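Local coordinates for protein putative beta-glucosidase (PDB 5WAB) that acts as a glycoside hydrolase family 3 beta-glucosidase, removing terminal glucose units from beta-glucosides, at residues 215-218 with 219-223; 240-244 with 245-249; 280-283 with 284-288. All coordinates share one frame; numbering follows the deposited sequence.

Overall arrangement
All three contacts are local, each within one run of chain, and all lie on the same side of the molecule, in or at the edge of the TIM-barrel-like N-terminal region. Interaction 2, a helix end turning into a loop, is the most buried; interactions 1 and 3 lie on helices with one flank in the core and polar residues on the other. Irregular wide turns and an arginine mark interaction 1, a Schellman motif interaction 2, and regular alpha-helical bonding interaction 3. T216 and R220 of interaction 1 reach carbonyls of A245 and G246, while N248 and L249 rest on M281. Interactions 1 and 3 stay about 7 Å apart at their nearest atoms.

Interaction 1: 215-218 with 219-223; sequences LTDV and LRDEW
D221 N donates to T216 O at 2.9 Å with an N-H...O angle of 168°, and W223 N donates to V218 O at 3.0 Å. Both bonds span five residues instead of four, which makes this end of helix 212-222 a run of wide, pi-type turns. In each the donor lies nearly on the line of the C=O. T216 O takes a second bond from R220 N, this one from above the carbonyl plane, while E222 N makes weak bonds to D217 O and V218 O. R220 runs its extended chain back along the helix, bringing NH1 to 2.7 Å from L215 O; the oxygen lies at the guanidinium edge, but the bond is bent and weak. T216 OG1 binds A245 O at the end of helix 239-245, and the stronger partner of NH1 is G246 O, just beyond it.

The packing is centred on V218 and W223. With CG1 anti to the backbone N (chi1 170°), V218 extends this methyl over one face of the indole, 3.7 Å from the centroid of the six-membered ring, a CH-pi contact 22° off the normal. CE2 is among its nearest ring atoms, at 3.5 Å. W223 also touches F184, E185 and K189 of helix 182-190. Were W223 replaced by alanine, the V218 methyl would probably lose its aromatic cover and a gap would open toward that helix.

On the outer flank D217 OD1 and D221 OD2 come within 4.2 Å, their carboxylate planes nearly parallel, while E222 is salt-bridged to R177. The two neighbouring aspartates would be expected to repel mildly, so the turn is held mainly by its backbone bonds and the valine-indole contact, while the arginine ties it to the neighbouring helix end.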
loop_
_atom_site.group_PDB
_atom_site.type_symbol
_atom_site.label_atom_id
_atom_site.label_comp_id
_atom_site.label_asym_id
_atom_site.label_seq_id
_atom_site.Cartn_x
_atom_site.Cartn_y
_atom_site.Cartn_z
ATOM N N LEU A 215 16.766 4.374 12.604
ATOM C CA LEU A 215 17.347 3.134 12.100
ATOM C C LEU A 215 17.836 2.200 13.202
ATOM O O LEU A 215 18.024 1.006 12.940
ATOM C CB LEU A 215 18.506 3.446 11.156
ATOM C CG LEU A 215 18.237 4.314 9.923
ATOM C CD1 LEU A 215 19.485 4.395 9.038
ATOM C CD2 LEU A 215 17.051 3.776 9.136
ATOM N N THR A 216 18.058 2.701 14.419
ATOM C CA THR A 216 18.613 1.872 15.482
ATOM C C THR A 216 17.714 1.846 16.709
ATOM O O THR A 216 17.293 0.763 17.124
ATOM C CB THR A 216 20.021 2.358 15.858
ATOM O OG1 THR A 216 20.867 2.312 14.704
ATOM C CG2 THR A 216 20.624 1.463 16.948
ATOM N N ASP A 217 17.398 3.006 17.295
ATOM C CA ASP A 217 16.571 3.042 18.502
ATOM C C ASP A 217 15.218 2.379 18.266
ATOM O O ASP A 217 14.814 1.485 19.016
ATOM C CB ASP A 217 16.374 4.485 18.967
ATOM C CG ASP A 217 17.669 5.139 19.391
ATOM O OD1 ASP A 217 18.705 4.455 19.359
ATOM O OD2 ASP A 217 17.653 6.335 19.757
ATOM N N VAL A 218 14.500 2.816 17.234
ATOM C CA VAL A 218 13.173 2.272 16.956
ATOM C C VAL A 218 13.274 0.936 16.234
ATOM O O VAL A 218 12.807 -0.098 16.726
ATOM C CB VAL A 218 12.342 3.269 16.127
ATOM C CG1 VAL A 218 11.067 2.601 15.650
ATOM C CG2 VAL A 218 12.032 4.527 16.931
ATOM N N LEU A 219 13.896 0.946 15.055
ATOM C CA LEU A 219 13.827 -0.201 14.156
ATOM C C LEU A 219 14.407 -1.458 14.798
ATOM O O LEU A 219 13.788 -2.530 14.760
ATOM C CB LEU A 219 14.547 0.139 12.848
ATOM C CG LEU A 219 14.602 -0.921 11.749
ATOM C CD1 LEU A 219 13.201 -1.314 11.296
ATOM C CD2 LEU A 219 15.426 -0.414 10.581
ATOM N N ARG A 220 15.572 -1.340 15.437
ATOM C CA ARG A 220 16.274 -2.509 15.956
ATOM C C ARG A 220 16.098 -2.714 17.455
ATOM O O ARG A 220 15.731 -3.813 17.883
ATOM C CB ARG A 220 17.767 -2.406 15.622
ATOM C CG ARG A 220 18.067 -2.535 14.136
ATOM C CD ARG A 220 19.514 -2.249 13.871
ATOM N NE ARG A 220 19.945 -2.680 12.551
ATOM C CZ ARG A 220 20.140 -1.850 11.535
ATOM N NH1 ARG A 220 19.910 -0.550 11.695
ATOM N NH2 ARG A 220 20.556 -2.314 10.363
ATOM N N ASP A 221 16.338 -1.682 18.268
ATOM C CA ASP A 221 16.300 -1.876 19.716
ATOM C C ASP A 221 14.885 -2.093 20.237
ATOM O O ASP A 221 14.695 -2.859 21.188
ATOM C CB ASP A 221 16.963 -0.699 20.433
ATOM C CG ASP A 221 18.469 -0.636 20.189
ATOM O OD1 ASP A 221 19.055 -1.659 19.771
ATOM O OD2 ASP A 221 19.069 0.433 20.440
ATOM N N GLU A 222 13.885 -1.447 19.636
ATOM C CA GLU A 222 12.502 -1.589 20.083
ATOM C C GLU A 222 11.752 -2.677 19.317
ATOM O O GLU A 222 11.099 -3.527 19.928
ATOM C CB GLU A 222 11.761 -0.253 19.948
ATOM C CG GLU A 222 12.320 0.871 20.808
ATOM C CD GLU A 222 11.557 2.168 20.635
ATOM O OE1 GLU A 222 10.416 2.123 20.134
ATOM O OE2 GLU A 222 12.099 3.234 20.990
ATOM N N TRP A 223 11.831 -2.671 17.988
ATOM C CA TRP A 223 11.048 -3.603 17.182
ATOM C C TRP A 223 11.738 -4.946 16.946
ATOM O O TRP A 223 11.065 -5.910 16.563
ATOM C CB TRP A 223 10.714 -2.981 15.822
ATOM C CG TRP A 223 9.842 -1.759 15.869
ATOM C CD1 TRP A 223 9.210 -1.237 16.961
ATOM C CD2 TRP A 223 9.498 -0.912 14.764
ATOM N NE1 TRP A 223 8.492 -0.117 16.603
ATOM C CE2 TRP A 223 8.653 0.101 15.259
ATOM C CE3 TRP A 223 9.820 -0.914 13.402
ATOM C CZ2 TRP A 223 8.134 1.109 14.439
ATOM C CZ3 TRP A 223 9.300 0.088 12.590
ATOM C CH2 TRP A 223 8.470 1.085 13.113
#

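Interaction 2: 240-244 with 245-249; sequences VASLN and AGLNL
A241 O accepts the amide of A245 at 3.0 Å, the last i-to-i+4 bond here that is not weak before helix 239-245 gives way to loop. The A245 methyl packs beside the same carbonyl, against A241 O and S242 O.

S242 comes next and does most of the work. Its carbonyl oxygen receives L247 N at 3.0 Å with an N-H...O angle of 158°, along with weak bonds from A245 N and G246 N. Its CB meets L247 CD2 at 3.7 Å, so the leucine, with CG anti to its own backbone N (chi1 -170°), lies back against the last turn. The hydroxyl looks elsewhere, to D236 and to the carbonyl of D238.

L243 O takes G246 N at 3.2 Å, the donor standing well above the carbonyl plane. Together with the bond from L247 N to S242 O, this is the pair of backward bonds that defines a Schellman motif. G246 stops the helix with a phi of 118°; a beta carbon at these backbone angles would be jammed against A245 O, which accounts for the glycine. L243 also brings CD1 to 3.7 Å from L247 O, and its carbonyl has a further donor in Q273 NE2.

N244 closes the segment. Its amide ND2 is bound to R268 O, and its side chain rests on Q273.

The reversed chain is thereby fitted between three elements of the barrel-like domain. L247 lies on V229 of strand 228-230 and L215 of helix 212-222, L249 pairs through its backbone with V229 and S231, and N248 ties V229 N to M277 O. From the remaining flank, helix 271-292 covers L243 with M277 and both N248 and L249 with M281.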
loop_
_atom_site.group_PDB
_atom_site.type_symbol
_atom_site.label_atom_id
_atom_site.label_comp_id
_atom_site.label_asym_id
_atom_site.label_seq_id
_atom_site.Cartn_x
_atom_site.Cartn_y
_atom_site.Cartn_z
ATOM N N VAL A 240 30.140 8.398 7.031
ATOM C CA VAL A 240 30.395 8.040 8.422
ATOM C C VAL A 240 29.129 8.189 9.254
ATOM O O VAL A 240 28.787 7.304 10.051
ATOM C CB VAL A 240 31.547 8.892 8.990
ATOM C CG1 VAL A 240 31.822 8.524 10.437
ATOM C CG2 VAL A 240 32.784 8.714 8.152
ATOM N N ALA A 241 28.398 9.290 9.064
ATOM C CA ALA A 241 27.191 9.518 9.854
ATOM C C ALA A 241 26.138 8.452 9.581
ATOM O O ALA A 241 25.487 7.963 10.513
ATOM C CB ALA A 241 26.632 10.910 9.572
ATOM N N SER A 242 25.966 8.069 8.313
ATOM C CA SER A 242 24.977 7.047 7.978
ATOM C C SER A 242 25.329 5.707 8.607
ATOM O O SER A 242 24.457 5.026 9.158
ATOM C CB SER A 242 24.848 6.908 6.460
ATOM O OG SER A 242 24.329 8.093 5.880
ATOM N N LEU A 243 26.601 5.307 8.531
ATOM C CA LEU A 243 26.997 4.032 9.112
ATOM C C LEU A 243 26.762 4.019 10.615
ATOM O O LEU A 243 26.275 3.024 11.167
ATOM C CB LEU A 243 28.466 3.743 8.813
ATOM C CG LEU A 243 28.838 2.284 9.084
ATOM C CD1 LEU A 243 28.655 1.438 7.825
ATOM C CD2 LEU A 243 30.237 2.159 9.643
ATOM N N ASN A 244 27.097 5.120 11.297
ATOM C CA ASN A 244 26.882 5.192 12.736
ATOM C C ASN A 244 25.403 5.198 13.080
ATOM O O ASN A 244 25.018 4.737 14.158
ATOM C CB ASN A 244 27.571 6.426 13.313
ATOM C CG ASN A 244 29.070 6.239 13.474
ATOM O OD1 ASN A 244 29.554 5.115 13.615
ATOM N ND2 ASN A 244 29.814 7.341 13.451
ATOM N N ALA A 245 24.558 5.700 12.184
ATOM C CA ALA A 245 23.127 5.701 12.450
ATOM C C ALA A 245 22.513 4.315 12.306
ATOM O O ALA A 245 21.435 4.071 12.858
ATOM C CB ALA A 245 22.416 6.682 11.514
ATOM N N GLY A 246 23.167 3.410 11.581
ATOM C CA GLY A 246 22.644 2.073 11.391
ATOM C C GLY A 246 22.355 1.716 9.947
ATOM O O GLY A 246 21.726 0.691 9.667
ATOM N N LEU A 247 22.827 2.541 9.016
ATOM C CA LEU A 247 22.691 2.260 7.591
ATOM C C LEU A 247 23.801 1.306 7.161
ATOM O O LEU A 247 24.985 1.663 7.191
ATOM C CB LEU A 247 22.753 3.547 6.780
ATOM C CG LEU A 247 22.385 3.348 5.312
ATOM C CD1 LEU A 247 20.893 3.610 5.103
ATOM C CD2 LEU A 247 23.245 4.227 4.425
ATOM N N ASN A 248 23.430 0.091 6.768
ATOM C CA ASN A 248 24.439 -0.889 6.388
ATOM C C ASN A 248 25.038 -0.617 5.016
ATOM O O ASN A 248 26.228 -0.869 4.806
ATOM C CB ASN A 248 23.842 -2.290 6.410
ATOM C CG ASN A 248 23.256 -2.641 7.753
ATOM O OD1 ASN A 248 22.189 -2.147 8.127
ATOM N ND2 ASN A 248 23.957 -3.485 8.500
ATOM N N LEU A 249 24.247 -0.121 4.071
ATOM C CA LEU A 249 24.621 -0.181 2.663
ATOM C C LEU A 249 24.323 1.141 1.972
ATOM O O LEU A 249 23.167 1.580 1.933
ATOM C CB LEU A 249 23.876 -1.323 1.967
ATOM C CG LEU A 249 24.203 -1.629 0.505
ATOM C CD1 LEU A 249 25.601 -2.214 0.343
ATOM C CD2 LEU A 249 23.152 -2.559 -0.076
#

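Interaction 3: 280-283 with 284-288; sequences GMVD and LVNKT
G280 O accepts L284 N at 2.9 Å, the first of a ladder of i-to-i+4 backbone bonds. V282 O takes N286 N at 3.0 Å, the donor lying in the carbonyl plane, and D283 O takes K287 N at 2.8 Å. The rung from V285 N to M281 O is weak, although the N-H points well at its acceptor. T288 N carries the pattern on by binding L284 O.

Among the apolar contacts, M281 and L284 run side by side. M281 is bent at both chi2 (-46°) and chi3 (-59°), and this curl brings its CE to 4.0 Å from L284 CD2. V285 sets its CG2 methyl 3.6 Å from M281 O, against the helix backbone.

These residues belong to helix 271-292, an amphipathic helix at the edge of the TIM-barrel-like N-terminal region of the family 3 fold. Its buried flank is covered by loops: V282 meets L20, and V285 and T288 lie on Y40, V285 also on P38.

The polar side chains line the more open flank. N286 lies alongside V282, its ND2 at 3.7 Å from the V282 CG1 methyl. The amide is turned so that OD1 faces R289, from which it accepts a hydrogen bond. D283 instead looks backward along the helix, its OD1 accepting from Q279 NE2. K287 passes its CG over D283 O at 3.1 Å and then runs on extended, so that its NZ stays 6.2 Å from D283 OD2. At that separation the opposite charges may attract through space, but they do not meet as a salt bridge.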
loop_
_atom_site.group_PDB
_atom_site.type_symbol
_atom_site.label_atom_id
_atom_site.label_comp_id
_atom_site.label_asym_id
_atom_site.label_seq_id
_atom_site.Cartn_x
_atom_site.Cartn_y
_atom_site.Cartn_z
ATOM N N GLY A 280 26.146 -7.824 8.899
ATOM C CA GLY A 280 24.796 -7.898 8.372
ATOM C C GLY A 280 24.782 -8.098 6.871
ATOM O O GLY A 280 23.967 -8.860 6.344
ATOM N N MET A 281 25.709 -7.441 6.165
ATOM C CA MET A 281 25.805 -7.618 4.720
ATOM C C MET A 281 26.267 -9.024 4.368
ATOM O O MET A 281 25.866 -9.560 3.327
ATOM C CB MET A 281 26.747 -6.578 4.124
ATOM C CG MET A 281 26.250 -5.150 4.268
ATOM S SD MET A 281 24.512 -4.943 3.819
ATOM C CE MET A 281 24.515 -5.490 2.106
ATOM N N VAL A 282 27.119 -9.623 5.210
ATOM C CA VAL A 282 27.488 -11.024 5.030
ATOM C C VAL A 282 26.282 -11.922 5.272
ATOM O O VAL A 282 26.034 -12.867 4.514
ATOM C CB VAL A 282 28.662 -11.398 5.955
ATOM C CG1 VAL A 282 29.011 -12.869 5.803
ATOM C CG2 VAL A 282 29.874 -10.539 5.656
ATOM N N ASP A 283 25.504 -11.631 6.320
ATOM C CA ASP A 283 24.316 -12.430 6.617
ATOM C C ASP A 283 23.302 -12.367 5.485
ATOM O O ASP A 283 22.630 -13.363 5.193
ATOM C CB ASP A 283 23.665 -11.958 7.918
ATOM C CG ASP A 283 24.500 -12.268 9.139
ATOM O OD1 ASP A 283 25.280 -13.237 9.096
ATOM O OD2 ASP A 283 24.372 -11.542 10.144
ATOM N N LEU A 284 23.168 -11.202 4.845
ATOM C CA LEU A 284 22.262 -11.081 3.707
ATOM C C LEU A 284 22.674 -12.018 2.579
ATOM O O LEU A 284 21.834 -12.698 1.980
ATOM C CB LEU A 284 22.217 -9.639 3.213
ATOM C CG LEU A 284 21.357 -9.453 1.963
ATOM C CD1 LEU A 284 19.918 -9.872 2.234
ATOM C CD2 LEU A 284 21.436 -8.025 1.482
ATOM N N VAL A 285 23.968 -12.051 2.261
ATOM C CA VAL A 285 24.451 -12.963 1.228
ATOM C C VAL A 285 24.159 -14.406 1.616
ATOM O O VAL A 285 23.694 -15.203 0.793
ATOM C CB VAL A 285 25.951 -12.729 0.967
ATOM C CG1 VAL A 285 26.538 -13.863 0.143
ATOM C CG2 VAL A 285 26.158 -11.401 0.240
ATOM N N ASN A 286 24.392 -14.758 2.885
ATOM C CA ASN A 286 24.143 -16.128 3.325
ATOM C C ASN A 286 22.652 -16.461 3.305
ATOM O O ASN A 286 22.272 -17.599 3.005
ATOM C CB ASN A 286 24.748 -16.350 4.710
ATOM C CG ASN A 286 26.275 -16.381 4.675
ATOM O OD1 ASN A 286 26.869 -16.782 3.676
ATOM N ND2 ASN A 286 26.911 -15.953 5.760
ATOM N N LYS A 287 21.790 -15.489 3.636
ATOM C CA LYS A 287 20.350 -15.730 3.583
ATOM C C LYS A 287 19.871 -15.984 2.159
ATOM O O LYS A 287 18.943 -16.775 1.949
ATOM C CB LYS A 287 19.589 -14.543 4.178
ATOM C CG LYS A 287 19.699 -14.405 5.685
ATOM C CD LYS A 287 18.945 -13.178 6.174
ATOM C CE LYS A 287 19.161 -12.954 7.665
ATOM N NZ LYS A 287 18.454 -11.732 8.163
ATOM N N THR A 288 20.494 -15.340 1.173
ATOM C CA THR A 288 20.080 -15.443 -0.217
ATOM C C THR A 288 20.937 -16.407 -1.023
ATOM O O THR A 288 20.687 -16.581 -2.220
ATOM C CB THR A 288 20.120 -14.064 -0.872
ATOM O OG1 THR A 288 21.467 -13.582 -0.862
ATOM C CG2 THR A 288 19.249 -13.093 -0.094
#